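Local coordinates for protein taurine dioxygenase (Burkholderia ambifaria, PDB 5VN6) that probably acts as a taurine dioxygenase of the TfdA family, an iron-dependent oxygenase, and carries a magnesium ion at its metal site in this crystal, at residues A[63-66]-A[67-71]; A[41-44]-A[45-49]; A[13-16]-A[17-20]. One frame throughout, in Å; residues are numbered along the deposited sequence.

Interaction 1 of 3, residues A[63-66]-A[67-71]; sequences VAFA and RRFGE
F65 and F69 meet through their rings at the C-terminal end of helix 59-67, a local contact between residues four apart where the helix unwinds into a type I beta turn from R67 to G70. The pair is an offset edge-to-face (T-shaped) stack: the edge of F69 is directed toward the face of F65, the ring centroids lie 5.6 Å apart and the planes stand at 90°. The touching atom of F69 is CE1, which comes 3.8 Å from F65 CZ. Each ring is placed by its first torsion. In F69 CG is anti to the carbonyl carbon (chi1 -68°), which brings the end of its ring back toward F65, whose own CG lies anti to the backbone N (chi1 170°). The two rings pack on the main sheet of this cupin-clan fold: both touch I258 of strand 256-260, and F37 of helix 34-47 adds a second edge-to-face partner for F69.

The backbone bonds record the end of the helix. R67 N still donates to V63 O four residues back, at 2.9 Å, but the next bonds shift to acceptors three residues back. R68 N divides itself between a weak bond to A64 O and a shorter one to F65 O. In the turn itself, G70 N bonds to R67 O, and G70 then leaves helical geometry with a positive phi. The R68 side chain leads away from the turn to D34, with which its NH2 forms a salt bridge, and the same nitrogen also bonds to A30 O. Beside the F69 ring, A66 O accepts the F69 N-H at 3.0 Å and also lies 3.6 Å from F69 CD1, at the ring's edge.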
ATOM      1  N   VAL A  63      23.947 -12.932 -13.372  1.00 51.02           N
ATOM      2  CA  VAL A  63      25.001 -11.946 -13.196  1.00 50.92           C
ATOM      3  C   VAL A  63      25.293 -11.233 -14.512  1.00 47.42           C
ATOM      4  O   VAL A  63      25.364 -10.002 -14.565  1.00 45.04           O
ATOM      5  CB  VAL A  63      26.254 -12.644 -12.632  1.00 61.71           C
ATOM      6  CG1 VAL A  63      27.510 -11.847 -12.924  1.00 43.85           C
ATOM      7  CG2 VAL A  63      26.084 -12.871 -11.131  1.00 66.38           C
ATOM      8  N   ALA A  64      25.459 -11.996 -15.593  1.00 46.60           N
ATOM      9  CA  ALA A  64      25.789 -11.398 -16.884  1.00 51.72           C
ATOM     10  C   ALA A  64      24.659 -10.520 -17.419  1.00 49.68           C
ATOM     11  O   ALA A  64      24.926  -9.521 -18.100  1.00 46.53           O
ATOM     12  CB  ALA A  64      26.142 -12.487 -17.893  1.00 47.53           C
ATOM     13  N   PHE A  65      23.399 -10.866 -17.141  1.00 48.71           N
ATOM     14  CA  PHE A  65      22.311  -9.980 -17.547  1.00 46.80           C
ATOM     15  C   PHE A  65      22.377  -8.661 -16.791  1.00 41.10           C
ATOM     16  O   PHE A  65      22.248  -7.588 -17.391  1.00 46.63           O
ATOM     17  CB  PHE A  65      20.948 -10.649 -17.339  1.00 49.96           C
ATOM     18  CG  PHE A  65      19.773  -9.704 -17.511  1.00 50.51           C
ATOM     19  CD1 PHE A  65      19.370  -9.297 -18.775  1.00 51.80           C
ATOM     20  CD2 PHE A  65      19.082  -9.213 -16.408  1.00 48.62           C
ATOM     21  CE1 PHE A  65      18.292  -8.418 -18.936  1.00 45.79           C
ATOM     22  CE2 PHE A  65      18.005  -8.343 -16.567  1.00 46.83           C
ATOM     23  CZ  PHE A  65      17.611  -7.949 -17.842  1.00 37.94           C
ATOM     24  N   ALA A  66      22.569  -8.719 -15.467  1.00 41.27           N
ATOM     25  CA  ALA A  66      22.606  -7.495 -14.671  1.00 36.07           C
ATOM     26  C   ALA A  66      23.781  -6.613 -15.060  1.00 39.65           C
ATOM     27  O   ALA A  66      23.687  -5.382 -15.012  1.00 42.70           O
ATOM     28  CB  ALA A  66      22.684  -7.835 -13.190  1.00 35.65           C
ATOM     29  N   ARG A  67      24.890  -7.237 -15.450  1.00 41.70           N
ATOM     30  CA  ARG A  67      26.098  -6.524 -15.836  1.00 47.02           C
ATOM     31  C   ARG A  67      25.879  -5.670 -17.088  1.00 50.35           C
ATOM     32  O   ARG A  67      26.574  -4.670 -17.291  1.00 52.99           O
ATOM     33  CB  ARG A  67      27.199  -7.568 -16.042  1.00 47.82           C
ATOM     34  CG  ARG A  67      28.491  -7.063 -16.534  1.00 56.24           C
ATOM     35  CD  ARG A  67      29.195  -6.286 -15.464  1.00 55.08           C
ATOM     36  NE  ARG A  67      30.453  -5.803 -16.008  1.00 59.24           N
ATOM     37  CZ  ARG A  67      30.542  -4.747 -16.804  1.00 65.93           C
ATOM     38  NH1 ARG A  67      29.438  -4.077 -17.130  1.00 62.41           N
ATOM     39  NH2 ARG A  67      31.726  -4.368 -17.281  1.00 66.45           N
ATOM     40  N   ARG A  68      24.912  -6.040 -17.927  1.00 52.28           N
ATOM     41  CA  ARG A  68      24.524  -5.220 -19.071  1.00 49.46           C
ATOM     42  C   ARG A  68      24.046  -3.822 -18.681  1.00 49.78           C
ATOM     43  O   ARG A  68      24.042  -2.925 -19.528  1.00 47.10           O
ATOM     44  CB  ARG A  68      23.416  -5.923 -19.847  1.00 47.48           C
ATOM     45  CG  ARG A  68      23.824  -7.187 -20.527  1.00 48.02           C
ATOM     46  CD  ARG A  68      24.476  -6.857 -21.830  1.00 59.68           C
ATOM     47  NE  ARG A  68      23.720  -7.382 -22.959  1.00 63.64           N
ATOM     48  CZ  ARG A  68      23.770  -6.878 -24.187  1.00 72.35           C
ATOM     49  NH1 ARG A  68      24.541  -5.831 -24.452  1.00 74.11           N
ATOM     50  NH2 ARG A  68      23.051  -7.427 -25.154  1.00 75.45           N
ATOM     51  N   PHE A  69      23.581  -3.620 -17.443  1.00 47.34           N
ATOM     52  CA  PHE A  69      23.183  -2.285 -17.008  1.00 48.39           C
ATOM     53  C   PHE A  69      24.357  -1.448 -16.504  1.00 55.49           C
ATOM     54  O   PHE A  69      24.228  -0.220 -16.397  1.00 54.05           O
ATOM     55  CB  PHE A  69      22.119  -2.368 -15.913  1.00 46.07           C
ATOM     56  CG  PHE A  69      20.795  -2.897 -16.391  1.00 42.59           C
ATOM     57  CD1 PHE A  69      20.421  -4.203 -16.130  1.00 41.63           C
ATOM     58  CD2 PHE A  69      19.941  -2.089 -17.125  1.00 38.66           C
ATOM     59  CE1 PHE A  69      19.202  -4.692 -16.569  1.00 47.83           C
ATOM     60  CE2 PHE A  69      18.725  -2.567 -17.581  1.00 41.14           C
ATOM     61  CZ  PHE A  69      18.347  -3.874 -17.297  1.00 43.84           C
ATOM     62  N   GLY A  70      25.461  -2.081 -16.159  1.00 55.42           N
ATOM     63  CA  GLY A  70      26.630  -1.392 -15.652  1.00 56.56           C
ATOM     64  C   GLY A  70      27.387  -2.313 -14.719  1.00 55.74           C
ATOM     65  O   GLY A  70      26.960  -3.428 -14.435  1.00 54.93           O
ATOM     66  N   GLU A  71      28.522  -1.810 -14.234  1.00 57.12           N
ATOM     67  CA  GLU A  71      29.291  -2.556 -13.249  1.00 49.97           C
ATOM     68  C   GLU A  71      28.407  -2.911 -12.057  1.00 52.71           C
ATOM     69  O   GLU A  71      27.498  -2.165 -11.682  1.00 50.42           O
ATOM     70  CB  GLU A  71      30.499  -1.734 -12.786  1.00 51.18           C
TER

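Interaction 2 of 3, residues A[41-44]-A[45-49]; sequences RTQL and LRHRV
Q43 runs alongside H47 one turn further on in helix 34-47, and its side chain can be followed outward from the backbone. CB points away from residues 45-49, but the chain bends at chi2 (-58°) and brings the amide back over the next turn. CD lies 3.6 Å from R46 NH1. At the tip, OE1 sits at the edge of the H47 ring, in its plane and 3.2 Å from CD2, with amide and imidazole nearly coplanar. Water 1 joins the two groups, donating to OE1 at 2.9 Å and hydrogen-bonding to H47 NE2 at 2.7 Å, also in the ring plane. NE2 of Q43 is turned to E39, one turn back, which accepts its hydrogen bond. One face of the imidazole is covered by R46 CG, 3.7 Å above its centre.

On another side of the helix L45 CD1 lies over one face of the R41 guanidinium, whose NH2 makes a salt bridge to E195. The main chain closes with H47 N bonded to Q43 O at 2.9 Å and R48 N to L44 O, after which R48 takes a positive phi and V49 begins strand 49-52. The helix end packs against V11 of strand 10-13 through Q43 and H47, while L45 touches D260 of strand 256-260; R48 packs on N137 of strand 133-137, and its guanidinium makes a salt bridge to E198.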
ATOM      1  N   ARG A  41      15.858  -2.340 -21.597  1.00 45.30           N
ATOM      2  CA  ARG A  41      16.320  -1.120 -20.949  1.00 44.33           C
ATOM      3  C   ARG A  41      15.334   0.021 -21.167  1.00 44.30           C
ATOM      4  O   ARG A  41      15.003   0.763 -20.230  1.00 38.29           O
ATOM      5  CB  ARG A  41      17.705  -0.750 -21.463  1.00 46.62           C
ATOM      6  CG  ARG A  41      18.178   0.575 -20.972  1.00 48.83           C
ATOM      7  CD  ARG A  41      19.624   0.833 -21.378  1.00 56.80           C
ATOM      8  NE  ARG A  41      20.007   2.170 -20.953  1.00 58.95           N
ATOM      9  CZ  ARG A  41      19.667   3.276 -21.607  1.00 63.50           C
ATOM     10  NH1 ARG A  41      18.969   3.197 -22.734  1.00 56.20           N
ATOM     11  NH2 ARG A  41      20.040   4.463 -21.143  1.00 67.66           N
ATOM     12  N   THR A  42      14.858   0.186 -22.405  1.00 43.65           N
ATOM     13  CA  THR A  42      13.865   1.223 -22.658  1.00 43.07           C
ATOM     14  C   THR A  42      12.632   1.003 -21.786  1.00 47.09           C
ATOM     15  O   THR A  42      12.153   1.938 -21.132  1.00 42.48           O
ATOM     16  CB  THR A  42      13.495   1.251 -24.139  1.00 39.30           C
ATOM     17  OG1 THR A  42      14.615   1.736 -24.901  1.00 50.04           O
ATOM     18  CG2 THR A  42      12.325   2.168 -24.375  1.00 45.26           C
ATOM     19  N   GLN A  43      12.158  -0.246 -21.695  1.00 45.52           N
ATOM     20  CA  GLN A  43      10.963  -0.515 -20.892  1.00 40.20           C
ATOM     21  C   GLN A  43      11.205  -0.243 -19.412  1.00 37.77           C
ATOM     22  O   GLN A  43      10.320   0.280 -18.728  1.00 40.85           O
ATOM     23  CB  GLN A  43      10.485  -1.952 -21.099  1.00 39.33           C
ATOM     24  CG  GLN A  43      10.000  -2.295 -22.507  1.00 42.38           C
ATOM     25  CD  GLN A  43       8.842  -1.421 -22.996  1.00 48.08           C
ATOM     26  OE1 GLN A  43       8.002  -0.976 -22.220  1.00 46.68           O
ATOM     27  NE2 GLN A  43       8.778  -1.216 -24.307  1.00 49.31           N
ATOM     28  N   LEU A  44      12.390  -0.586 -18.896  1.00 42.68           N
ATOM     29  CA  LEU A  44      12.687  -0.320 -17.487  1.00 40.49           C
ATOM     30  C   LEU A  44      12.614   1.173 -17.175  1.00 38.39           C
ATOM     31  O   LEU A  44      12.064   1.575 -16.138  1.00 34.02           O
ATOM     32  CB  LEU A  44      14.065  -0.885 -17.113  1.00 38.99           C
ATOM     33  CG  LEU A  44      14.533  -0.635 -15.668  1.00 36.87           C
ATOM     34  CD1 LEU A  44      13.711  -1.371 -14.613  1.00 30.72           C
ATOM     35  CD2 LEU A  44      16.026  -0.954 -15.505  1.00 41.27           C
ATOM     36  N   LEU A  45      13.155   2.013 -18.061  1.00 39.45           N
ATOM     37  CA  LEU A  45      13.115   3.453 -17.821  1.00 40.87           C
ATOM     38  C   LEU A  45      11.684   3.988 -17.812  1.00 38.94           C
ATOM     39  O   LEU A  45      11.371   4.910 -17.054  1.00 43.06           O
ATOM     40  CB  LEU A  45      13.942   4.184 -18.882  1.00 43.93           C
ATOM     41  CG  LEU A  45      15.460   4.041 -18.780  1.00 48.00           C
ATOM     42  CD1 LEU A  45      16.135   4.756 -19.945  1.00 50.53           C
ATOM     43  CD2 LEU A  45      15.979   4.577 -17.439  1.00 52.71           C
ATOM     44  N   ARG A  46      10.803   3.408 -18.615  1.00 37.40           N
ATOM     45  CA  ARG A  46       9.422   3.890 -18.698  1.00 40.53           C
ATOM     46  C   ARG A  46       8.541   3.363 -17.559  1.00 38.69           C
ATOM     47  O   ARG A  46       7.664   4.081 -17.070  1.00 44.71           O
ATOM     48  CB  ARG A  46       8.846   3.509 -20.062  1.00 39.33           C
ATOM     49  CG  ARG A  46       7.345   3.500 -20.194  1.00 38.46           C
ATOM     50  CD  ARG A  46       6.977   2.949 -21.571  1.00 43.92           C
ATOM     51  NE  ARG A  46       7.735   3.636 -22.621  1.00 55.88           N
ATOM     52  CZ  ARG A  46       8.114   3.083 -23.771  1.00 64.38           C
ATOM     53  NH1 ARG A  46       7.816   1.818 -24.036  1.00 64.18           N
ATOM     54  NH2 ARG A  46       8.801   3.797 -24.657  1.00 71.00           N
ATOM     55  N   HIS A  47       8.731   2.113 -17.141  1.00 38.71           N
ATOM     56  CA  HIS A  47       7.817   1.447 -16.221  1.00 30.95           C
ATOM     57  C   HIS A  47       8.387   1.271 -14.824  1.00 37.11           C
ATOM     58  O   HIS A  47       7.689   0.739 -13.938  1.00 33.21           O
ATOM     59  CB  HIS A  47       7.416   0.080 -16.792  1.00 34.71           C
ATOM     60  CG  HIS A  47       6.608   0.171 -18.051  1.00 37.76           C
ATOM     61  ND1 HIS A  47       5.354   0.744 -18.086  1.00 42.15           N
ATOM     62  CD2 HIS A  47       6.879  -0.222 -19.319  1.00 39.43           C
ATOM     63  CE1 HIS A  47       4.882   0.690 -19.322  1.00 39.94           C
ATOM     64  NE2 HIS A  47       5.789   0.112 -20.088  1.00 42.89           N
ATOM     65  N   ARG A  48       9.628   1.715 -14.605  1.00 32.99           N
ATOM     66  CA  ARG A  48      10.314   1.774 -13.310  1.00 34.10           C
ATOM     67  C   ARG A  48      10.717   0.404 -12.766  1.00 38.44           C
ATOM     68  O   ARG A  48      11.810   0.261 -12.196  1.00 36.76           O
ATOM     69  CB  ARG A  48       9.463   2.514 -12.270  1.00 35.40           C
ATOM     70  CG  ARG A  48       8.730   3.771 -12.770  1.00 36.65           C
ATOM     71  CD  ARG A  48       9.625   4.742 -13.477  1.00 38.32           C
ATOM     72  NE  ARG A  48       8.888   5.893 -13.984  1.00 39.36           N
ATOM     73  CZ  ARG A  48       9.465   6.950 -14.550  1.00 40.46           C
ATOM     74  NH1 ARG A  48      10.782   6.992 -14.663  1.00 38.72           N
ATOM     75  NH2 ARG A  48       8.732   7.969 -14.981  1.00 41.39           N
ATOM     76  N   VAL A  49       9.855  -0.604 -12.912  1.00 32.59           N
ATOM     77  CA  VAL A  49      10.138  -1.955 -12.434  1.00 28.39           C
ATOM     78  C   VAL A  49       9.542  -2.950 -13.422  1.00 33.56           C
ATOM     79  O   VAL A  49       8.399  -2.787 -13.861  1.00 34.10           O
ATOM     80  CB  VAL A  49       9.602  -2.194 -10.999  1.00 36.24           C
ATOM     81  CG1 VAL A  49       8.095  -1.952 -10.899  1.00 31.47           C
ATOM     82  CG2 VAL A  49       9.961  -3.629 -10.506  1.00 29.86           C
TER
HETATM   83  O   HOH W   1       5.235  -0.355 -22.657  1.00 55.32           O

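Interaction 3 of 3, residues A[13-16]-A[17-20]; sequences PLTC and AIGA
T15 turns its side chain inward across the loop 13-20, toward the backbone of I18, and its hydroxyl holds the bend. A chi1 of 74° sets OG1 between the backbone N and the carbonyl carbon, the crowded position, from which it donates to I18 O at 2.8 Å. The same oxygen accepts the N-H of A17 at 3.2 Å, so a single hydroxyl ties together two backbone groups of the bend. I18 points away at its CB, and its side chain packs on V49 and W135, although its CG2 stays near T15 OG1.

These residues form the connection of a beta hairpin between strands 10-13 and 20-23, at one border of the mixed sheet. P13 and A20 are an antiparallel non-hydrogen-bonded pair, with their side chains on the same face and A20 CB 3.8 Å from P13 CA. The end of L14 comes back to the other strand, CD1 lying 3.6 Å from A20 CA, and its backbone N bonds to G19 O, 165° at the hydrogen. Outside the loop, C16 N is hydrogen-bonded to D271 of the second subunit. Water 2 donates to both T15 O and G19 O, each at 2.9 Å.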
ATOM      1  N   PRO A  13       1.525  -3.810 -18.663  1.00 37.16           N
ATOM      2  CA  PRO A  13       1.550  -3.021 -17.423  1.00 38.39           C
ATOM      3  C   PRO A  13       0.625  -3.616 -16.371  1.00 38.95           C
ATOM      4  O   PRO A  13      -0.428  -4.169 -16.687  1.00 35.78           O
ATOM      5  CB  PRO A  13       1.076  -1.631 -17.870  1.00 40.74           C
ATOM      6  CG  PRO A  13       1.311  -1.597 -19.360  1.00 43.59           C
ATOM      7  CD  PRO A  13       1.148  -3.010 -19.841  1.00 43.22           C
ATOM      8  N   LEU A  14       1.051  -3.535 -15.110  1.00 36.52           N
ATOM      9  CA  LEU A  14       0.259  -4.025 -13.987  1.00 40.74           C
ATOM     10  C   LEU A  14      -0.693  -2.969 -13.444  1.00 40.84           C
ATOM     11  O   LEU A  14      -1.751  -3.318 -12.903  1.00 44.27           O
ATOM     12  CB  LEU A  14       1.173  -4.494 -12.845  1.00 38.65           C
ATOM     13  CG  LEU A  14       1.797  -5.890 -12.921  1.00 44.81           C
ATOM     14  CD1 LEU A  14       2.871  -5.950 -14.011  1.00 37.37           C
ATOM     15  CD2 LEU A  14       2.375  -6.274 -11.579  1.00 45.95           C
ATOM     16  N   THR A  15      -0.296  -1.698 -13.527  1.00 33.51           N
ATOM     17  CA  THR A  15      -1.057  -0.530 -13.085  1.00 34.65           C
ATOM     18  C   THR A  15      -0.767   0.588 -14.079  1.00 39.36           C
ATOM     19  O   THR A  15       0.139   0.473 -14.909  1.00 39.23           O
ATOM     20  CB  THR A  15      -0.646  -0.063 -11.678  1.00 36.01           C
ATOM     21  OG1 THR A  15       0.634   0.580 -11.766  1.00 31.36           O
ATOM     22  CG2 THR A  15      -0.522  -1.250 -10.707  1.00 33.17           C
ATOM     23  N   CYS A  16      -1.499   1.703 -13.979  1.00 38.21           N
ATOM     24  CA  CYS A  16      -1.219   2.812 -14.891  1.00 44.11           C
ATOM     25  C   CYS A  16       0.010   3.609 -14.473  1.00 41.60           C
ATOM     26  O   CYS A  16       0.569   4.358 -15.281  1.00 41.35           O
ATOM     27  CB  CYS A  16      -2.418   3.768 -14.980  1.00 41.19           C
ATOM     28  SG  CYS A  16      -3.922   3.039 -15.650  1.00 46.48           S
ATOM     29  N   ALA A  17       0.469   3.448 -13.242  1.00 38.80           N
ATOM     30  CA  ALA A  17       1.533   4.297 -12.732  1.00 34.50           C
ATOM     31  C   ALA A  17       2.905   3.643 -12.795  1.00 34.29           C
ATOM     32  O   ALA A  17       3.899   4.342 -12.957  1.00 32.93           O
ATOM     33  CB  ALA A  17       1.228   4.685 -11.285  1.00 30.70           C
ATOM     34  N   ILE A  18       2.987   2.328 -12.634  1.00 34.87           N
ATOM     35  CA  ILE A  18       4.271   1.693 -12.380  1.00 38.81           C
ATOM     36  C   ILE A  18       4.158   0.189 -12.565  1.00 36.82           C
ATOM     37  O   ILE A  18       3.175  -0.436 -12.140  1.00 36.35           O
ATOM     38  CB  ILE A  18       4.799   2.034 -10.967  1.00 34.32           C
ATOM     39  CG1 ILE A  18       6.141   1.329 -10.716  1.00 29.19           C
ATOM     40  CG2 ILE A  18       3.783   1.658  -9.867  1.00 28.26           C
ATOM     41  CD1 ILE A  18       6.924   1.870  -9.522  1.00 32.63           C
ATOM     42  N   GLY A  19       5.178  -0.393 -13.196  1.00 33.87           N
ATOM     43  CA  GLY A  19       5.318  -1.836 -13.269  1.00 34.37           C
ATOM     44  C   GLY A  19       4.761  -2.426 -14.538  1.00 36.59           C
ATOM     45  O   GLY A  19       3.696  -2.010 -14.999  1.00 38.31           O
ATOM     46  N   ALA A  20       5.481  -3.393 -15.107  1.00 29.95           N
ATOM     47  CA  ALA A  20       5.006  -4.149 -16.258  1.00 33.63           C
ATOM     48  C   ALA A  20       5.672  -5.515 -16.266  1.00 39.00           C
ATOM     49  O   ALA A  20       6.841  -5.647 -15.887  1.00 34.57           O
ATOM     50  CB  ALA A  20       5.303  -3.445 -17.585  1.00 31.69           C
TER
HETATM   51  O   HOH W   2       2.941   0.740 -15.567  1.00 47.10           O

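In the fold
Along the chain the order is interaction 3, interaction 2, interaction 1; interactions 2 and 3 contribute residues to the mixed sheet, on which interaction 1 packs. Interactions 2 and 3 have centres 10 Å apart and are joined by probable backbone hydrogen bonds, from G19 N to H47 O and from A20 N to V49 O, where strand 20-23 runs parallel to strand 49-52. Interaction 2 touches interaction 1, 15 Å away between centres, by packing of L44 CD2 on F69 CE2. Interactions 1 and 3 do not touch; their centres lie 24 Å apart. Helix 34-47 therefore bridges the hairpin and the end of helix 59-67, and V49 lies about 8 Å from metal ligand H266, measured between side chains.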